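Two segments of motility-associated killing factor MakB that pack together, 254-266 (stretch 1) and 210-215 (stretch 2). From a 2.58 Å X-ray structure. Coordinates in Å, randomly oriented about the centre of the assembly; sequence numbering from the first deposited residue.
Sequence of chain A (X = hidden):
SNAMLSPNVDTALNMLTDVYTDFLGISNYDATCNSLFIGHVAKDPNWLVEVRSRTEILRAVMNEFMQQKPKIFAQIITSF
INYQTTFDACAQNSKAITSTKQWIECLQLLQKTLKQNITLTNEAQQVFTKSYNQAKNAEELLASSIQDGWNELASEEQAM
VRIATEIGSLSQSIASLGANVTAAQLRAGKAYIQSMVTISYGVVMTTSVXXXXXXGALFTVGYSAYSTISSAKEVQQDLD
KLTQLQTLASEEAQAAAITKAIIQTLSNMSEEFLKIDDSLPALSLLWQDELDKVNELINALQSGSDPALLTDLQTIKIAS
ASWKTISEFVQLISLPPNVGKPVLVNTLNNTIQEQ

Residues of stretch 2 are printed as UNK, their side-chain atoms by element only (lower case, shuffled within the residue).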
# COMPACT_ATOMS: atom_id res chain seq x y z
N GLN A 254 -13.63 -19.22 20.56
CA GLN A 254 -12.48 -18.33 20.50
C GLN A 254 -11.86 -18.34 19.11
O GLN A 254 -11.62 -17.27 18.53
CB GLN A 254 -11.43 -18.74 21.54
CG GLN A 254 -11.80 -18.39 22.97
CD GLN A 254 -10.84 -18.98 23.98
OE1 GLN A 254 -9.66 -18.62 24.01
NE2 GLN A 254 -11.33 -19.91 24.79
N ALA A 255 -11.63 -19.53 18.55
CA ALA A 255 -11.09 -19.63 17.20
C ALA A 255 -12.03 -19.01 16.18
O ALA A 255 -11.59 -18.38 15.22
CB ALA A 255 -10.80 -21.09 16.85
N ALA A 256 -13.34 -19.19 16.38
CA ALA A 256 -14.31 -18.58 15.48
C ALA A 256 -14.23 -17.06 15.55
O ALA A 256 -14.21 -16.38 14.52
CB ALA A 256 -15.72 -19.06 15.81
N ALA A 257 -14.14 -16.52 16.77
CA ALA A 257 -14.11 -15.07 16.93
C ALA A 257 -12.79 -14.48 16.44
O ALA A 257 -12.78 -13.39 15.85
CB ALA A 257 -14.35 -14.72 18.40
N ILE A 258 -11.68 -15.18 16.66
CA ILE A 258 -10.38 -14.69 16.19
C ILE A 258 -10.38 -14.56 14.67
O ILE A 258 -10.11 -13.48 14.13
CB ILE A 258 -9.25 -15.61 16.68
CG1 ILE A 258 -9.09 -15.52 18.20
CG2 ILE A 258 -7.94 -15.29 15.95
CD1 ILE A 258 -8.01 -16.40 18.78
N THR A 259 -10.69 -15.65 13.97
CA THR A 259 -10.57 -15.69 12.51
C THR A 259 -11.48 -14.67 11.84
O THR A 259 -11.10 -14.05 10.84
CB THR A 259 -10.87 -17.09 11.99
OG1 THR A 259 -12.17 -17.52 12.45
CG2 THR A 259 -9.82 -18.08 12.46
N LYS A 260 -12.69 -14.48 12.38
CA LYS A 260 -13.58 -13.46 11.82
C LYS A 260 -12.93 -12.08 11.84
O LYS A 260 -13.08 -11.31 10.88
CB LYS A 260 -14.91 -13.47 12.59
CG LYS A 260 -15.60 -12.13 12.73
CD LYS A 260 -16.21 -11.65 11.43
CE LYS A 260 -17.26 -10.58 11.68
NZ LYS A 260 -18.52 -11.15 12.25
N ALA A 261 -12.18 -11.76 12.90
CA ALA A 261 -11.55 -10.45 12.99
C ALA A 261 -10.34 -10.32 12.07
O ALA A 261 -10.10 -9.23 11.53
CB ALA A 261 -11.15 -10.16 14.44
N ILE A 262 -9.58 -11.39 11.88
CA ILE A 262 -8.47 -11.35 10.92
C ILE A 262 -9.00 -11.12 9.51
O ILE A 262 -8.44 -10.32 8.75
CB ILE A 262 -7.64 -12.65 11.01
CG1 ILE A 262 -7.34 -12.97 12.47
CG2 ILE A 262 -6.34 -12.50 10.23
CD1 ILE A 262 -6.56 -11.90 13.18
N ILE A 263 -10.08 -11.81 9.13
CA ILE A 263 -10.70 -11.56 7.84
C ILE A 263 -11.23 -10.13 7.79
O ILE A 263 -11.04 -9.41 6.79
CB ILE A 263 -11.82 -12.59 7.56
CG1 ILE A 263 -11.27 -13.78 6.77
CG2 ILE A 263 -12.99 -11.96 6.81
CD1 ILE A 263 -10.36 -14.68 7.56
N GLN A 264 -11.87 -9.68 8.87
CA GLN A 264 -12.45 -8.34 8.90
C GLN A 264 -11.40 -7.25 8.71
O GLN A 264 -11.70 -6.19 8.14
CB GLN A 264 -13.21 -8.13 10.20
CG GLN A 264 -13.99 -6.83 10.28
CD GLN A 264 -14.91 -6.63 9.10
OE1 GLN A 264 -14.67 -5.76 8.26
NE2 GLN A 264 -15.97 -7.42 9.03
N THR A 265 -10.16 -7.49 9.15
CA THR A 265 -9.11 -6.51 8.90
C THR A 265 -8.56 -6.64 7.49
O THR A 265 -8.19 -5.63 6.87
CB THR A 265 -7.98 -6.63 9.94
OG1 THR A 265 -7.47 -7.97 9.95
CG2 THR A 265 -8.47 -6.26 11.35
N LEU A 266 -8.51 -7.87 6.96
CA LEU A 266 -8.13 -8.07 5.57
C LEU A 266 -9.10 -7.36 4.63
O LEU A 266 -8.68 -6.71 3.66
CB LEU A 266 -8.07 -9.56 5.24
CG LEU A 266 -6.89 -10.36 5.80
CD1 LEU A 266 -7.00 -11.83 5.43
CD2 LEU A 266 -5.58 -9.78 5.30
N UNK A 210 -0.95 -21.97 21.08
CA UNK A 210 -0.87 -21.05 19.93
C UNK A 210 -1.81 -21.48 18.81
O UNK A 210 -2.23 -22.63 18.71
c UNK A 210 0.32 -22.68 21.31
c UNK A 210 1.06 -22.46 20.01
c UNK A 210 0.60 -21.15 19.49
N UNK A 211 -2.14 -20.51 17.95
CA UNK A 211 -3.19 -20.73 16.96
C UNK A 211 -2.94 -19.93 15.69
O UNK A 211 -2.45 -20.47 14.70
c UNK A 211 -7.36 -19.45 15.25
c UNK A 211 -4.54 -20.39 17.58
c UNK A 211 -6.29 -19.36 16.11
c UNK A 211 -7.86 -20.69 14.90
c UNK A 211 -5.70 -20.50 16.64
c UNK A 211 -6.22 -21.73 16.29
c UNK A 211 -7.29 -21.83 15.42
N UNK A 212 -3.27 -18.64 15.72
CA UNK A 212 -3.16 -17.77 14.56
C UNK A 212 -2.09 -16.72 14.83
O UNK A 212 -1.87 -16.33 15.98
c UNK A 212 -4.75 -16.35 12.94
c UNK A 212 -4.22 -14.92 12.96
c UNK A 212 -4.50 -17.09 14.26
c UNK A 212 -6.24 -16.36 12.65
N UNK A 213 -1.45 -16.26 13.76
CA UNK A 213 -0.42 -15.23 13.89
C UNK A 213 -0.21 -14.58 12.53
O UNK A 213 0.39 -15.18 11.64
o UNK A 213 1.83 -16.01 13.36
c UNK A 213 0.89 -15.84 14.41
N UNK A 214 -0.70 -13.35 12.37
CA UNK A 214 -0.48 -12.58 11.16
C UNK A 214 0.30 -11.32 11.48
O UNK A 214 0.28 -10.82 12.61
c UNK A 214 -3.37 -8.81 10.67
c UNK A 214 -1.80 -12.25 10.45
c UNK A 214 -2.98 -11.01 12.28
c UNK A 214 -3.83 -8.80 11.97
c UNK A 214 -3.63 -9.89 12.77
c UNK A 214 -2.50 -11.03 10.99
c UNK A 214 -2.71 -9.92 10.18
N UNK A 215 1.00 -10.80 10.47
CA UNK A 215 1.95 -9.71 10.64
C UNK A 215 1.60 -8.55 9.72
O UNK A 215 0.78 -8.67 8.81
c UNK A 215 3.38 -10.18 10.37

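Position 210 carries three side-chain carbons, and the chain they form closes back onto its own backbone N, making a five-membered ring. The side chain is out of reach of stretch 1 and takes no part in the contact, so the assignment rests on covalent geometry alone. Only proline closes such a ring, so this is Pro-210. The phi of -66° is what such a ring imposes.

Position 211 has seven side-chain carbons, one leading to a ring of six, and the ring packs against Ala-255, Ile-258 and Thr-259. With no oxygen on the ring, tyrosine is ruled out and the residue is Phe-211. Its CA-to-CB bond points toward the helix, and chi1 of 177° (t) extends the ring to the first turn of stretch 1, where CZ of Phe-211 lies 3.6 Å from CB of Ala-255. Farther along the helix, CG2 of Ile-258 and CG2 of Thr-259 approach CE1 of Phe-211 at 4.3 and 4.0 Å respectively, both at the ring edge and near its plane.

Position 212 shows four carbons forked at the second, and a terminal carbon packs against Ile-258, Thr-259 and Ile-262. A fork at the first would indicate isoleucine, so this is Leu-212. Its CA-to-CB bond also points toward the helix, with both chi angles t. CD1 of Leu-212 lies 3.6 Å from CG1 of Ile-262, 3.9 Å from CG2 of Ile-258 and 4.0 Å from CG2 of Thr-259.

Position 213 has one carbon followed by one oxygen. Its CA-to-CB bond points away from stretch 1, and the side chain makes no contact with it. One carbon and a hydroxyl oxygen identify Ser-213, whose hydroxyl therefore lies outside this apolar contact.

Position 214 repeats the pattern of one carbon and a six-carbon ring without a hydroxyl, and the ring touches Ile-262 and Thr-265. This is Phe-214. Here chi1 is 83° (p), and the ring meets Ile-262 differently from the way the first phenylalanine meets its neighbours. CG2 of Ile-262 sits over one face, 4.3 Å from the centroid of the Phe-214 ring and 15° off its normal, a CH-pi arrangement; CD1 of Ile-262 also lies 3.6 Å from CE1 of Phe-214. At 4.2 Å from CZ of Phe-214, OG1 of Thr-265 makes a looser contact, while the same hydroxyl donates a hydrogen bond to O of Ile-262 at 2.8 Å.

Position 215 has a single side-chain carbon, out of reach of stretch 1; this is Ala-215.

The contact works through side chains: no hydrogen bond crosses between the stretches. Helix and strand run nearly parallel, 7° apart in direction, with axes 9.8 Å apart at closest approach. On the strand side the contact is made by Phe-211, Leu-212 and Phe-214, which meet Ala-255, Ile-258, Thr-259, Ile-262 and Thr-265 of the helix, and the CA pairing of Ala-255 with Phe-211, Thr-259 with Leu-212 and Ile-262 with Phe-214 follows the same order. Ile-262 has the most covered area on the helix side, 64 of the 357 Å² buried in total, and touches both Leu-212 and Phe-214.

Stretch 2 (210-215) PFLSFA
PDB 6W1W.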